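Local coordinates for nitroreductase family protein (Sphingopyxis sp., PDB 7DP1) that reduces dinitroaniline herbicides as an FMN- and NADPH-dependent nitroreductase, a step in their breakdown, at the interface of chains A and B. Sequence-based numbering; all coordinates share one arbitrary frame. Chains: chain A/B, Nitroreductase family protein.

The interface of chains A and B. Residues chain A 155, 158, 162, 198; chain B 45, 152, 156.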
ATOM      1  N   GLY A 155       0.374  -2.776   1.872  1.00 22.93           N
ATOM      2  CA  GLY A 155      -0.256  -2.255   0.657  1.00 19.37           C
ATOM      3  C   GLY A 155       0.796  -1.929  -0.385  1.00 23.57           C
ATOM      4  O   GLY A 155       0.655  -2.225  -1.573  1.00 25.55           O
ATOM      5  N   LEU A 158       1.832  -5.232  -1.764  1.00 19.76           N
ATOM      6  CA  LEU A 158       0.755  -5.817  -2.547  1.00 18.66           C
ATOM      7  C   LEU A 158       0.589  -5.144  -3.898  1.00 26.68           C
ATOM      8  O   LEU A 158       0.433  -5.814  -4.917  1.00 28.00           O
ATOM      9  CB  LEU A 158      -0.576  -5.741  -1.774  1.00 20.07           C
ATOM     10  CG  LEU A 158      -1.657  -6.584  -2.446  1.00 30.13           C
ATOM     11  CD1 LEU A 158      -1.266  -8.072  -2.412  1.00 35.63           C
ATOM     12  CD2 LEU A 158      -3.007  -6.359  -1.797  1.00 29.27           C
ATOM     13  N   MET A 162       0.780  -6.732  -7.717  1.00 28.39           N
ATOM     14  CA  MET A 162      -0.293  -6.610  -8.689  1.00 33.24           C
ATOM     15  C   MET A 162       0.197  -5.964  -9.995  1.00 36.36           C
ATOM     16  O   MET A 162      -0.192  -6.361 -11.088  1.00 34.84           O
ATOM     17  CB  MET A 162      -1.433  -5.800  -8.075  1.00 28.00           C
ATOM     18  CG  MET A 162      -2.152  -6.566  -6.960  1.00 26.28           C
ATOM     19  SD  MET A 162      -3.605  -5.660  -6.430  1.00 39.24           S
ATOM     20  CE  MET A 162      -2.851  -4.482  -5.325  1.00 32.71           C
ATOM     21  N   PHE A 198      -4.753 -10.263   6.539  1.00 31.73           N
ATOM     22  CA  PHE A 198      -5.218  -8.997   5.964  1.00 35.52           C
ATOM     23  C   PHE A 198      -6.133  -9.273   4.768  1.00 30.74           C
ATOM     24  O   PHE A 198      -7.309  -8.909   4.767  1.00 32.19           O
ATOM     25  CB  PHE A 198      -4.023  -8.099   5.576  1.00 42.68           C
ATOM     26  CG  PHE A 198      -4.350  -6.992   4.575  1.00 36.25           C
ATOM     27  CD1 PHE A 198      -5.536  -6.295   4.622  1.00 34.46           C
ATOM     28  CD2 PHE A 198      -3.429  -6.644   3.602  1.00 36.74           C
ATOM     29  CE1 PHE A 198      -5.807  -5.286   3.709  1.00 29.87           C
ATOM     30  CE2 PHE A 198      -3.690  -5.633   2.696  1.00 39.20           C
ATOM     31  CZ  PHE A 198      -4.890  -4.964   2.745  1.00 35.79           C
TER
ATOM     32  N   PRO B  45      -5.713   0.449  -6.647  1.00 32.70           N
ATOM     33  CA  PRO B  45      -6.966  -0.122  -6.155  1.00 30.21           C
ATOM     34  C   PRO B  45      -7.223   0.251  -4.701  1.00 31.50           C
ATOM     35  O   PRO B  45      -6.337   0.766  -4.033  1.00 28.93           O
ATOM     36  CB  PRO B  45      -6.728  -1.625  -6.280  1.00 30.13           C
ATOM     37  CG  PRO B  45      -5.231  -1.762  -5.950  1.00 30.12           C
ATOM     38  CD  PRO B  45      -4.582  -0.491  -6.522  1.00 29.60           C
ATOM     39  N   ALA B 152      -3.858   0.317   4.424  1.00 25.54           N
ATOM     40  CA  ALA B 152      -3.177  -0.483   3.400  1.00 25.54           C
ATOM     41  C   ALA B 152      -3.468   0.079   2.011  1.00 22.13           C
ATOM     42  O   ALA B 152      -2.561   0.130   1.176  1.00 22.83           O
ATOM     43  CB  ALA B 152      -3.568  -1.985   3.482  1.00 25.68           C
ATOM     44  N   MET B 156      -0.909   1.397  -1.083  1.00 23.56           N
ATOM     45  CA  MET B 156      -1.007   1.076  -2.508  1.00 23.98           C
ATOM     46  C   MET B 156      -0.865   2.326  -3.382  1.00 23.02           C
ATOM     47  O   MET B 156      -0.120   2.341  -4.365  1.00 23.93           O
ATOM     48  CB  MET B 156      -2.346   0.381  -2.785  1.00 20.95           C
ATOM     49  CG  MET B 156      -2.406  -0.999  -2.144  1.00 25.04           C
ATOM     50  SD  MET B 156      -4.042  -1.751  -2.272  1.00 32.21           S
ATOM     51  CE  MET B 156      -3.971  -2.906  -0.906  1.00 44.91           C
TER
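Helix 148-167 of chain A packs against its own counterpart, helix 148-167 of chain B, while strand 195-204 of chain A and the loop carrying B:Pro45 flank the pair. B:Met156 is the central wedge, with 23 Å² of its surface buried by chain A. Its CG is anti to the carbonyl carbon (chi1 -68°), which sets the CG methylene on the main chain of A:Gly155. There CG lies 3.7 Å from A:Gly155 CA and 3.3 Å from A:Gly155 O; with no side chain on the glycine, the methylene rests directly on the backbone of the opposing helix. The extended chain beyond it carries sulfur and methyl past the glycine to A:Leu158, where CE lies 3.7 Å from the CD2 branch, the two side chains lying alongside each other and pointing the same way.

On one flank, A:Phe198 meets B:Ala152 at the CZ end of its ring. CZ is 3.3 Å from B:Ala152 CB and CE2 is 3.7 Å away; the methyl stands obliquely above the ring, displaced out beyond CZ, neither centred over the face nor in the plane. On the other flank, A:Met162 bends at its last torsion (chi3 -81°), turning CE toward B:Pro45, whose CG it meets at 3.7 Å.

No nitrogen or oxygen bonds across this patch, so the contact is apolar packing, repeated with the chains exchanged by the two-fold axis. Phe198 of one chain and Pro45 and Met156 of the other are FMN-lining residues, so both subunits probably contribute to one flavin site. In the dimer typical of nitroreductases, this seam would therefore both join the subunits and help shape the flavin sites at their interface.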